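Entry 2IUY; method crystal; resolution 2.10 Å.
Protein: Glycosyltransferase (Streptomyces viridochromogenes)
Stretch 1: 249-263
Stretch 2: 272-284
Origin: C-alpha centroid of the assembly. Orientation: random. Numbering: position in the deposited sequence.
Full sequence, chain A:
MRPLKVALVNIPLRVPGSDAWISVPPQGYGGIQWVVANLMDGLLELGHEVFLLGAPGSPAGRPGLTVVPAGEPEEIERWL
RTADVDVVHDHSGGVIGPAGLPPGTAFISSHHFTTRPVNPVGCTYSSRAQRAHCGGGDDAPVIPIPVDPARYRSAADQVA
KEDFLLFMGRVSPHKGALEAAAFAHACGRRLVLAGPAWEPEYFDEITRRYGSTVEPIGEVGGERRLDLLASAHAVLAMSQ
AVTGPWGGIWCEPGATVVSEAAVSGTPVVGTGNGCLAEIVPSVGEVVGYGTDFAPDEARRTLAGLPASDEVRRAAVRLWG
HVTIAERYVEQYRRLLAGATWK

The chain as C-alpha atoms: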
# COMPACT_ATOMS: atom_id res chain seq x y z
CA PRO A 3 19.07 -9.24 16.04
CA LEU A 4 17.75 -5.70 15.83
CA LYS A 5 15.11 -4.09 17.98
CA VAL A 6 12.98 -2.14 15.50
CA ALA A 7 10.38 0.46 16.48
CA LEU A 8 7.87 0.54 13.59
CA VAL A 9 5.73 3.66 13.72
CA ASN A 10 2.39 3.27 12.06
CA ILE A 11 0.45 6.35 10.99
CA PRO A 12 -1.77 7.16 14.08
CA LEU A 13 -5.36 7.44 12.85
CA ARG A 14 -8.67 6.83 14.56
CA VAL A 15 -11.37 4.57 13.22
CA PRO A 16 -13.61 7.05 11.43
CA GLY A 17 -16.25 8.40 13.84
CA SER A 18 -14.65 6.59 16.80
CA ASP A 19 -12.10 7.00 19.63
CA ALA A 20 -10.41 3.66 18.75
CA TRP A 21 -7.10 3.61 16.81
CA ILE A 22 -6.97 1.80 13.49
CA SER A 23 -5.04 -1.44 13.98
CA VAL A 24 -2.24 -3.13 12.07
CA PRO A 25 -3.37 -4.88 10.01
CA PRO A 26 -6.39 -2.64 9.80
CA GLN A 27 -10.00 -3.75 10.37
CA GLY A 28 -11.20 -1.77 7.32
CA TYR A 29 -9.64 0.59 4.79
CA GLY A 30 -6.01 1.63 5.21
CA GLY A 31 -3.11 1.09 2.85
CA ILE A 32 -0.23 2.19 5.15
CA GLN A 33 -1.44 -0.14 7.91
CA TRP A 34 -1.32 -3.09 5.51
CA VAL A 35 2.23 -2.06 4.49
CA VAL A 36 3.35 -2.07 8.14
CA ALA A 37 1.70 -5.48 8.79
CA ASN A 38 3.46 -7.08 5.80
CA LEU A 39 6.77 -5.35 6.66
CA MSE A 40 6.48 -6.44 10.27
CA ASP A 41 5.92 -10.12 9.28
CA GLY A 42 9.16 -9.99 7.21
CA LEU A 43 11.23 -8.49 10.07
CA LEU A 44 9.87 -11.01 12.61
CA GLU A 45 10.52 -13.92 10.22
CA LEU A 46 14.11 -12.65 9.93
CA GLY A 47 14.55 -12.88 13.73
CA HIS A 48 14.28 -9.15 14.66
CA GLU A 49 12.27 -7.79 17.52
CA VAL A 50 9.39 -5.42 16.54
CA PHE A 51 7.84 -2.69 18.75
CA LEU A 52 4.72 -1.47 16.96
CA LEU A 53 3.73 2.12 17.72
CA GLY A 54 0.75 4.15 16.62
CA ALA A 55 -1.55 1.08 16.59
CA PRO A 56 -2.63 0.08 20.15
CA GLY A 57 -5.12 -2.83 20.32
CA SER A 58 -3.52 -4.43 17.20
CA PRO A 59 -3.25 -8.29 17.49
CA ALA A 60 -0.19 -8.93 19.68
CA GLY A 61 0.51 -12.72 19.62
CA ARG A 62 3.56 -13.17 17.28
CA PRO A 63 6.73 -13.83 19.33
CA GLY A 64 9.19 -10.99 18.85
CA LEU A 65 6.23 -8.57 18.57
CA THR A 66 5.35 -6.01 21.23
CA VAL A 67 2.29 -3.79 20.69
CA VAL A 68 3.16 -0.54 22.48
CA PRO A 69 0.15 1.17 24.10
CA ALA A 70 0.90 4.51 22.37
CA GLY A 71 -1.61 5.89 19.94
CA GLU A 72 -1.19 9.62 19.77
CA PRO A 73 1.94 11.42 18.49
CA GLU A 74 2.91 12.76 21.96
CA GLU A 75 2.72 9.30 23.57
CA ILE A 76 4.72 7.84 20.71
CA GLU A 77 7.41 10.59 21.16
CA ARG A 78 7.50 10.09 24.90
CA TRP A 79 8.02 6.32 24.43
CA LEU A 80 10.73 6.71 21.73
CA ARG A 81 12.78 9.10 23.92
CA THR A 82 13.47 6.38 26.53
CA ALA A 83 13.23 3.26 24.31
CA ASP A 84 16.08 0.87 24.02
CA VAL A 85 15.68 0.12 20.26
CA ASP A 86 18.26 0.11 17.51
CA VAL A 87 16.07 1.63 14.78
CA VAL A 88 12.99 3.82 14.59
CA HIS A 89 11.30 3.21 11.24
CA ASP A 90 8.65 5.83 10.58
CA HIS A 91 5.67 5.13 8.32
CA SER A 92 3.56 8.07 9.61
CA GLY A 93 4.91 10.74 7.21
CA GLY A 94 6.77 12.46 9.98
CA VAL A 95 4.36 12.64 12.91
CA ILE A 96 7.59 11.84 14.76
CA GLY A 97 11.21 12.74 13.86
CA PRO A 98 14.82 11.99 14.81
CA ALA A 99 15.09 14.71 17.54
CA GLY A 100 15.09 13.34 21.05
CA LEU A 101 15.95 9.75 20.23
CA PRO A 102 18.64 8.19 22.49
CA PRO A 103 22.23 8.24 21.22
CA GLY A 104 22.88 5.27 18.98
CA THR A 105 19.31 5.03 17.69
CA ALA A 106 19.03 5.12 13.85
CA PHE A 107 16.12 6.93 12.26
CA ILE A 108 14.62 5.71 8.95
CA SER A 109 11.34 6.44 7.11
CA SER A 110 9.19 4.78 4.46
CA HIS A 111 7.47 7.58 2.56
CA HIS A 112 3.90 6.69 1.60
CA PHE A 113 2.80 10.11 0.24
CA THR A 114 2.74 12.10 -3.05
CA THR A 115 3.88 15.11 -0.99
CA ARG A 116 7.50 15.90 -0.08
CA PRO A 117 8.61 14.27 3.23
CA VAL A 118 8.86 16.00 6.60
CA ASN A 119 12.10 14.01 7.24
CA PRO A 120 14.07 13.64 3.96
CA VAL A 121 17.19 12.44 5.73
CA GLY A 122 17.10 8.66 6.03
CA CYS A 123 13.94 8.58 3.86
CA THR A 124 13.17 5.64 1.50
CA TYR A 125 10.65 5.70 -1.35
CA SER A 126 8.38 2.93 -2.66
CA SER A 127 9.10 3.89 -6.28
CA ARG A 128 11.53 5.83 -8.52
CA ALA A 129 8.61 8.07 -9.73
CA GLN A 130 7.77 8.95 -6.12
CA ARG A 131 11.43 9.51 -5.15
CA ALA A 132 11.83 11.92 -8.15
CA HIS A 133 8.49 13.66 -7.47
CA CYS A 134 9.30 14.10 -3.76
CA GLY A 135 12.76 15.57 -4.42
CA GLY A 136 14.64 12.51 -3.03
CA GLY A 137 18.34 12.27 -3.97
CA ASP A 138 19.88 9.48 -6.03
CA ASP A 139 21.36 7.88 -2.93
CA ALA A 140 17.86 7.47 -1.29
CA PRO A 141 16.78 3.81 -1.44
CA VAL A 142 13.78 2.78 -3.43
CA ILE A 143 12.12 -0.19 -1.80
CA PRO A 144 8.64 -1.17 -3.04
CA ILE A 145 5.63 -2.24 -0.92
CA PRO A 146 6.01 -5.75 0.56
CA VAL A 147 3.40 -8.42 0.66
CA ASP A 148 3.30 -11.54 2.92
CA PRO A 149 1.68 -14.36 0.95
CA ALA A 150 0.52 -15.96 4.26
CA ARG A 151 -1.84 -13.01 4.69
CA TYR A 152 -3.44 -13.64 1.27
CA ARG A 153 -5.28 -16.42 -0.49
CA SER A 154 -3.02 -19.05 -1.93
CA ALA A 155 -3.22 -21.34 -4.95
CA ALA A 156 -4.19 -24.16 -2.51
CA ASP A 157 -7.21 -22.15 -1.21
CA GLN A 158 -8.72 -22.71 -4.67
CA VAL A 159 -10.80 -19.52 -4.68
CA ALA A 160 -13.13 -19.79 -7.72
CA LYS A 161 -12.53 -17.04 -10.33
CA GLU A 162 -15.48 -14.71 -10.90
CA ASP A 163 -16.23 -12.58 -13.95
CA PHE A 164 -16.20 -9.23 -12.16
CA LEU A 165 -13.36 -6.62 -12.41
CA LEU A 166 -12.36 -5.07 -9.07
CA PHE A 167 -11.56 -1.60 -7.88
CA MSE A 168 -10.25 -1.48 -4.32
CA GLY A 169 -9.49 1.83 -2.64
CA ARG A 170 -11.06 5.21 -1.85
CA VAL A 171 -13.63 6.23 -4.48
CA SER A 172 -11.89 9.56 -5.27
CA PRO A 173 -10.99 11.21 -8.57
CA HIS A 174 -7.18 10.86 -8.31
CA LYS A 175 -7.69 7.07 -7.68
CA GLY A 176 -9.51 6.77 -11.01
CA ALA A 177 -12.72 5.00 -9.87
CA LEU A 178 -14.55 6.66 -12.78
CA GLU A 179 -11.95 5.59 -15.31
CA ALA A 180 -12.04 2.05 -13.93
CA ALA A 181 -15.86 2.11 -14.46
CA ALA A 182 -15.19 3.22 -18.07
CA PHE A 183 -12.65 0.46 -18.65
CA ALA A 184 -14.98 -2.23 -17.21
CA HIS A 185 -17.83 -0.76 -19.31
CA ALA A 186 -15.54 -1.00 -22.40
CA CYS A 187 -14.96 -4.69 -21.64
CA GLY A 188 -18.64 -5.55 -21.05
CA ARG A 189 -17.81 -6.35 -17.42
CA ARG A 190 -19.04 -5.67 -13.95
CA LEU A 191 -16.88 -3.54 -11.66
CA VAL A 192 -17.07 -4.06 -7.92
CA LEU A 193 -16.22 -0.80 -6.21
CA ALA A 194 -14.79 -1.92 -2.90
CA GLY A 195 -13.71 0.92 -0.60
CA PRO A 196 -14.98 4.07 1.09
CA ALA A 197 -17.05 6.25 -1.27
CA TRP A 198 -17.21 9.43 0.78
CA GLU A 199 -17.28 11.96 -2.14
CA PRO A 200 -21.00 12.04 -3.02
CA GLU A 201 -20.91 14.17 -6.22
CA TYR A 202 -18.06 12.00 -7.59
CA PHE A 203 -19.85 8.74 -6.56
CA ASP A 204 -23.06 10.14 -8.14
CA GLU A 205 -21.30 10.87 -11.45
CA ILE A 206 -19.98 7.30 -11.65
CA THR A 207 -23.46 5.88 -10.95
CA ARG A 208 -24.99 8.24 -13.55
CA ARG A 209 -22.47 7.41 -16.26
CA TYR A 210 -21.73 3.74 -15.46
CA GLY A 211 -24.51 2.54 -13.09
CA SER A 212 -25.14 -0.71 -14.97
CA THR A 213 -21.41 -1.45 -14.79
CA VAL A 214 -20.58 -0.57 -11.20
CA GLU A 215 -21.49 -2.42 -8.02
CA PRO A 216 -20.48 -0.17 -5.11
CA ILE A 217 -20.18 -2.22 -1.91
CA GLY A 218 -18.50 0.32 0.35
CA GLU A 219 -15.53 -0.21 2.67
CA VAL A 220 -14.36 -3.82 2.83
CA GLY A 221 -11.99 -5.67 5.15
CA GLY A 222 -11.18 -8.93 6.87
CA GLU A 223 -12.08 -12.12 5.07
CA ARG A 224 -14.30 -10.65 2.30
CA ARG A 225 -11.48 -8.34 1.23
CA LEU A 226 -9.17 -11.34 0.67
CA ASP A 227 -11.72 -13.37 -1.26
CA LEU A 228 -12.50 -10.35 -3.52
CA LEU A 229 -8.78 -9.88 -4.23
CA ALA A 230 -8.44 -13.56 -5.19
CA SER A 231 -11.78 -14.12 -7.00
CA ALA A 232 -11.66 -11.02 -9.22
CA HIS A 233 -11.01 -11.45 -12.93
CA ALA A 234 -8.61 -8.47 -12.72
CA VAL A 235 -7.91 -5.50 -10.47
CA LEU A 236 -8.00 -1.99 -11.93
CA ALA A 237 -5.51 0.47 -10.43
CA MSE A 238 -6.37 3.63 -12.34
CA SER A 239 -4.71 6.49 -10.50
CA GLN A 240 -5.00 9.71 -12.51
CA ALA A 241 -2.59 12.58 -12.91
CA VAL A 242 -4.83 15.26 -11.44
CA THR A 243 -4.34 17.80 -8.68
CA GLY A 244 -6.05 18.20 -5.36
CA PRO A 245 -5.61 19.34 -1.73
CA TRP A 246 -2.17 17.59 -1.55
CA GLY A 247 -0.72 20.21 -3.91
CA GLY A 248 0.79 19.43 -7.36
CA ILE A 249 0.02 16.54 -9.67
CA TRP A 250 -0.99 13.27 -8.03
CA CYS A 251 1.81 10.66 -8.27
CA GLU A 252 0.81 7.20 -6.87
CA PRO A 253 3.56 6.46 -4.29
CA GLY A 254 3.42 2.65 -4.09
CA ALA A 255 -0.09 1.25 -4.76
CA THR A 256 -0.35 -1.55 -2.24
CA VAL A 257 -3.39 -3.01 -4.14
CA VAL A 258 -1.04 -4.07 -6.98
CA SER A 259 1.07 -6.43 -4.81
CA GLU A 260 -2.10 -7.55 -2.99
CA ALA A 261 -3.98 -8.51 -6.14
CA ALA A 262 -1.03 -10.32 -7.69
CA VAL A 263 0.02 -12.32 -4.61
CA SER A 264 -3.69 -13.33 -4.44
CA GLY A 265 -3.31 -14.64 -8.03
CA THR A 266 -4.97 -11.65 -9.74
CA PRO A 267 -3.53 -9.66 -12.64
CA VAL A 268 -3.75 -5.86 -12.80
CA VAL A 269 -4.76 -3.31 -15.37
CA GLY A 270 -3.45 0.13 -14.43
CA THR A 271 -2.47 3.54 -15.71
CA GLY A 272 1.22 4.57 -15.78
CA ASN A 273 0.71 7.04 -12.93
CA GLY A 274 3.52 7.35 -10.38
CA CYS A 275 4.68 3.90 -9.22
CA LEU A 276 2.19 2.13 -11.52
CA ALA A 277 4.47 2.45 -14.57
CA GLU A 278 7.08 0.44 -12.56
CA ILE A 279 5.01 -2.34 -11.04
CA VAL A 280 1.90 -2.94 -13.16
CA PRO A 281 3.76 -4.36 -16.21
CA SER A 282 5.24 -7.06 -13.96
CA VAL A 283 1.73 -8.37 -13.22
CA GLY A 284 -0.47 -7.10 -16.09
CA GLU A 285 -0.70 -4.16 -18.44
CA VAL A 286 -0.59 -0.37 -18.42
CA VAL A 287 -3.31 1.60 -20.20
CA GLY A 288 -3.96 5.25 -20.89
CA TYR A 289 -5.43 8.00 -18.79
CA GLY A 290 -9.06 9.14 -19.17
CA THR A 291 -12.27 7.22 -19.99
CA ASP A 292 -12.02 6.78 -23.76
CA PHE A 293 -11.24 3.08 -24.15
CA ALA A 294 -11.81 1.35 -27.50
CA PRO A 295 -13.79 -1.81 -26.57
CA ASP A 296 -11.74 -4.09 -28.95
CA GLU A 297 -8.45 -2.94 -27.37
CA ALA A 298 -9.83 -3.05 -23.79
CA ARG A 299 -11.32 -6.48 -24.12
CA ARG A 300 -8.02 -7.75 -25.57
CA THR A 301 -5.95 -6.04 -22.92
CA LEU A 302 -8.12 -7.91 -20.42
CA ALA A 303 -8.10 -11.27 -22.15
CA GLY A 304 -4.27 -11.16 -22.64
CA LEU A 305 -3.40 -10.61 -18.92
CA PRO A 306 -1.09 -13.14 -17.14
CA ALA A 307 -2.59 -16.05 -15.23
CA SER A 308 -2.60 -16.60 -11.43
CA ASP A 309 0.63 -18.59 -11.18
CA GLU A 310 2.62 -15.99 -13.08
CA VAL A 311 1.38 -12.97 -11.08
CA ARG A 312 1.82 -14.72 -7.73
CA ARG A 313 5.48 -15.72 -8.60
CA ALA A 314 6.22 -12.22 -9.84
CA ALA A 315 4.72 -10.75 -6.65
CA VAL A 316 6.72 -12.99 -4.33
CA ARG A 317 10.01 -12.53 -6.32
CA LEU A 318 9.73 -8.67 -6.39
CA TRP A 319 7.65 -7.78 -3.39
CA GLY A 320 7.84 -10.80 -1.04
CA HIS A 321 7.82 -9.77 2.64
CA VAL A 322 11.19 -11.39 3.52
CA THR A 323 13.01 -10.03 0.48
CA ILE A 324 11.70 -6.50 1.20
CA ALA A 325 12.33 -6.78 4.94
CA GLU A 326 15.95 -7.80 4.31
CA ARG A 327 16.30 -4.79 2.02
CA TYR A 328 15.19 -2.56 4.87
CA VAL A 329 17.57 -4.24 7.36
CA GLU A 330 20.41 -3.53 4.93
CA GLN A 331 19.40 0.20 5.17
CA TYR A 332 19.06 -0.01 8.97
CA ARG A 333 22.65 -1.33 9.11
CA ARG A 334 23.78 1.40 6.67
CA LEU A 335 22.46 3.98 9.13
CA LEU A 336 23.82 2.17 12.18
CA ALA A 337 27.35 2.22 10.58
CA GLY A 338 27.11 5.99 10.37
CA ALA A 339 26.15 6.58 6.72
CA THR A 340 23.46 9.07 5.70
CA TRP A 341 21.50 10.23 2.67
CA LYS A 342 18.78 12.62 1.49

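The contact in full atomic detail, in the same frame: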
# COMPACT_ATOMS: atom_id res chain seq x y z
N ILE A 249 0.65 17.66 -8.99
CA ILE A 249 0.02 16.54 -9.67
C ILE A 249 0.14 15.30 -8.80
O ILE A 249 1.19 15.04 -8.21
CB ILE A 249 0.61 16.26 -11.05
CG1 ILE A 249 0.50 17.48 -11.96
CG2 ILE A 249 -0.22 15.19 -11.77
CD1 ILE A 249 -0.99 17.87 -12.30
N TRP A 250 -0.97 14.57 -8.69
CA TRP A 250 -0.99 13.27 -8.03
C TRP A 250 0.06 12.30 -8.67
O TRP A 250 0.15 12.16 -9.90
CB TRP A 250 -2.40 12.65 -8.00
CG TRP A 250 -2.39 11.29 -7.27
CD1 TRP A 250 -2.32 10.05 -7.85
CD2 TRP A 250 -2.39 11.07 -5.86
NE1 TRP A 250 -2.32 9.09 -6.88
CE2 TRP A 250 -2.34 9.68 -5.65
CE3 TRP A 250 -2.49 11.92 -4.75
CZ2 TRP A 250 -2.35 9.10 -4.37
CZ3 TRP A 250 -2.51 11.34 -3.46
CH2 TRP A 250 -2.45 9.94 -3.29
N CYS A 251 0.82 11.63 -7.82
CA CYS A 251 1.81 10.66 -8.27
C CYS A 251 1.71 9.46 -7.31
O CYS A 251 2.12 9.56 -6.15
CB CYS A 251 3.20 11.29 -8.19
SG CYS A 251 4.63 10.23 -8.58
N GLU A 252 1.12 8.35 -7.78
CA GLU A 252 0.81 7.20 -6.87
C GLU A 252 2.13 6.75 -6.22
O GLU A 252 3.05 6.44 -6.93
CB GLU A 252 0.13 6.06 -7.64
CG GLU A 252 -0.47 4.93 -6.75
CD GLU A 252 -1.57 5.44 -5.86
OE1 GLU A 252 -2.47 6.15 -6.36
OE2 GLU A 252 -1.53 5.20 -4.65
N PRO A 253 2.27 6.87 -4.89
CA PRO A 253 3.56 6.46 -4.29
C PRO A 253 4.01 5.00 -4.44
O PRO A 253 5.18 4.76 -4.86
CB PRO A 253 3.43 6.84 -2.80
CG PRO A 253 2.26 7.77 -2.72
CD PRO A 253 1.38 7.53 -3.91
N GLY A 254 3.10 4.05 -4.14
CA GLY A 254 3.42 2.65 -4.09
C GLY A 254 2.32 1.65 -4.42
O GLY A 254 2.63 0.49 -4.79
N ALA A 255 1.05 2.06 -4.30
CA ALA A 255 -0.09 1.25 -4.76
C ALA A 255 -0.09 -0.18 -4.23
O ALA A 255 0.16 -1.14 -4.95
CB ALA A 255 -0.21 1.26 -6.30
N THR A 256 -0.34 -0.29 -2.95
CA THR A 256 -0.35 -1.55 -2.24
C THR A 256 -1.30 -2.57 -2.93
O THR A 256 -1.00 -3.75 -2.98
CB THR A 256 -0.77 -1.29 -0.76
OG1 THR A 256 -0.56 -2.48 0.04
CG2 THR A 256 -2.22 -0.86 -0.69
N VAL A 257 -2.40 -2.09 -3.52
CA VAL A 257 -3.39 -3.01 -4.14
C VAL A 257 -2.77 -3.84 -5.26
O VAL A 257 -3.24 -4.92 -5.53
CB VAL A 257 -4.66 -2.26 -4.69
CG1 VAL A 257 -4.37 -1.56 -6.06
CG2 VAL A 257 -5.87 -3.22 -4.75
N VAL A 258 -1.71 -3.34 -5.90
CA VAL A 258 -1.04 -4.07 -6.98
C VAL A 258 -0.40 -5.38 -6.47
O VAL A 258 -0.63 -6.48 -7.04
CB VAL A 258 0.02 -3.19 -7.73
CG1 VAL A 258 0.83 -4.01 -8.81
CG2 VAL A 258 -0.63 -2.00 -8.43
N SER A 259 0.40 -5.27 -5.40
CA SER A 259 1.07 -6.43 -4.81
C SER A 259 0.06 -7.38 -4.18
O SER A 259 0.23 -8.60 -4.23
CB SER A 259 2.18 -6.01 -3.81
OG SER A 259 1.62 -5.23 -2.77
N GLU A 260 -1.00 -6.80 -3.61
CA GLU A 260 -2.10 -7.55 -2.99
C GLU A 260 -2.89 -8.38 -3.98
O GLU A 260 -3.12 -9.55 -3.74
CB GLU A 260 -3.04 -6.62 -2.20
CG GLU A 260 -2.27 -6.10 -0.99
CD GLU A 260 -3.11 -5.37 0.01
OE1 GLU A 260 -3.68 -4.34 -0.36
OE2 GLU A 260 -3.17 -5.84 1.18
N ALA A 261 -3.30 -7.77 -5.09
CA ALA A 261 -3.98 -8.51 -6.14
C ALA A 261 -3.10 -9.64 -6.63
O ALA A 261 -3.52 -10.78 -6.65
CB ALA A 261 -4.40 -7.55 -7.31
N ALA A 262 -1.85 -9.34 -6.99
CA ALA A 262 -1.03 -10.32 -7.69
C ALA A 262 -0.66 -11.49 -6.78
O ALA A 262 -0.73 -12.67 -7.17
CB ALA A 262 0.22 -9.64 -8.26
N VAL A 263 -0.29 -11.21 -5.55
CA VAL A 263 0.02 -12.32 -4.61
C VAL A 263 -1.26 -13.14 -4.32
O VAL A 263 -1.17 -14.28 -3.87
CB VAL A 263 0.61 -11.80 -3.34
CG1 VAL A 263 -0.53 -11.39 -2.36
CG2 VAL A 263 1.47 -12.87 -2.69
N GLY A 272 -0.21 4.44 -16.02
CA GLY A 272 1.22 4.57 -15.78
C GLY A 272 1.54 5.61 -14.71
O GLY A 272 2.70 6.03 -14.57
N ASN A 273 0.52 6.04 -13.97
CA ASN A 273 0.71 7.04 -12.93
C ASN A 273 1.67 6.65 -11.81
O ASN A 273 1.51 5.56 -11.18
CB ASN A 273 -0.63 7.42 -12.29
CG ASN A 273 -0.49 8.62 -11.38
OD1 ASN A 273 -0.35 8.48 -10.14
ND2 ASN A 273 -0.45 9.80 -11.99
N GLY A 274 2.64 7.54 -11.54
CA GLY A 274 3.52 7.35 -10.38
C GLY A 274 4.19 5.98 -10.42
O GLY A 274 4.67 5.56 -11.44
N CYS A 275 4.09 5.25 -9.33
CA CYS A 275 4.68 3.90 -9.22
C CYS A 275 4.07 2.88 -10.19
O CYS A 275 4.68 1.85 -10.49
CB CYS A 275 4.50 3.41 -7.78
SG CYS A 275 2.81 2.89 -7.35
N LEU A 276 2.85 3.13 -10.67
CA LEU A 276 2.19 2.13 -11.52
C LEU A 276 2.96 1.74 -12.78
O LEU A 276 2.99 0.57 -13.18
CB LEU A 276 0.76 2.57 -11.85
CG LEU A 276 -0.08 2.76 -10.57
CD1 LEU A 276 -1.42 3.38 -10.96
CD2 LEU A 276 -0.30 1.43 -9.80
N ALA A 277 3.59 2.72 -13.42
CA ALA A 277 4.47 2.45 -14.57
C ALA A 277 5.54 1.36 -14.26
O ALA A 277 5.96 0.63 -15.15
CB ALA A 277 5.13 3.78 -15.05
N GLU A 278 5.95 1.29 -13.01
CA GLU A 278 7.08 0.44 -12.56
C GLU A 278 6.66 -0.97 -12.19
O GLU A 278 7.40 -1.94 -12.42
CB GLU A 278 7.81 1.11 -11.36
CG GLU A 278 8.68 2.36 -11.76
CD GLU A 278 9.06 3.22 -10.54
OE1 GLU A 278 9.65 2.69 -9.58
OE2 GLU A 278 8.74 4.42 -10.52
N ILE A 279 5.45 -1.08 -11.63
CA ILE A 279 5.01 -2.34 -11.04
C ILE A 279 3.92 -3.07 -11.78
O ILE A 279 3.90 -4.29 -11.76
CB ILE A 279 4.64 -2.21 -9.51
CG1 ILE A 279 3.52 -1.16 -9.25
CG2 ILE A 279 5.87 -1.80 -8.73
CD1 ILE A 279 3.09 -1.18 -7.73
N VAL A 280 3.03 -2.33 -12.42
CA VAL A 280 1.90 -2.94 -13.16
C VAL A 280 2.34 -3.88 -14.29
O VAL A 280 1.80 -4.98 -14.38
CB VAL A 280 0.87 -1.90 -13.64
CG1 VAL A 280 -0.23 -2.55 -14.53
CG2 VAL A 280 0.23 -1.21 -12.38
N PRO A 281 3.36 -3.49 -15.10
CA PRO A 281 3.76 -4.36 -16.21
C PRO A 281 4.28 -5.72 -15.72
O PRO A 281 4.19 -6.72 -16.44
CB PRO A 281 4.89 -3.59 -16.91
CG PRO A 281 4.63 -2.13 -16.51
CD PRO A 281 4.20 -2.27 -15.07
N SER A 282 4.77 -5.78 -14.50
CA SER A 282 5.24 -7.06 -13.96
C SER A 282 4.11 -8.05 -13.73
O SER A 282 4.36 -9.25 -13.64
CB SER A 282 5.98 -6.84 -12.63
OG SER A 282 7.14 -6.08 -12.83
N VAL A 283 2.89 -7.55 -13.58
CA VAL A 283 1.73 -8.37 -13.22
C VAL A 283 0.46 -8.07 -14.07
O VAL A 283 -0.67 -8.34 -13.67
CB VAL A 283 1.45 -8.26 -11.69
CG1 VAL A 283 2.69 -8.74 -10.86
CG2 VAL A 283 1.05 -6.80 -11.29
N GLY A 284 0.66 -7.44 -15.22
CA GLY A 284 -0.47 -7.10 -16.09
C GLY A 284 -0.06 -6.07 -17.12
O GLY A 284 1.01 -6.16 -17.70

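The two stretches are joined by a polar clasp between two loops, made of three hydrogen bonds, which gives way to a small apolar interface where the following helical segments pack together; in all, 548 Å² of surface is buried. Asn273 is central to the clasp. Its chi1 is t, and although its CA-to-CB bond points sideways, the amide reaches the backbone of stretch 1, where ND2 donates to Trp250 O (3.2 Å) and OD1 accepts from Glu252 N (2.8 Å). A carboxamide suits this place because it offers a donor and an acceptor side by side, matching a carbonyl and an amide two residues apart. The third bond is purely backbone, from Cys275 N to Glu252 O at 2.9 Å.

Asn273 also opens a type II' turn that ends at Leu276, closed by the bond from Leu276 N to Asn273 O (2.8 Å). Gly274 occupies the turn with positive phi, and its CA lies 3.6 Å from both Cys251 SG and Glu252 O. A CB here would point into stretch 1, 2.2 Å from Glu252 N, so glycine permits the close approach. The Glu252 side chain starts toward stretch 2 but its end leads away, and OE1 accepts a 3.0 Å hydrogen bond from Trp250 NE1.

Cys275, with chi1 p, directs its thiol against the backbone, SG lying 3.2 Å from Gly254 C and 3.6 Å from Ala255 CB. The small Ala255 methyl also meets Leu276 CD2 at 3.5 Å. Beyond it, Val258 is the most extensively covered residue: its CG2 packs on Leu276 CD2 (3.7 Å), its CB on Ile279 CD1 (3.7 Å) and its CG1 on Val283 CG2 (3.7 Å). One helical turn later, Ala262 CB touches Val283 CG1 at 3.7 Å, extending the apolar contact along the helix.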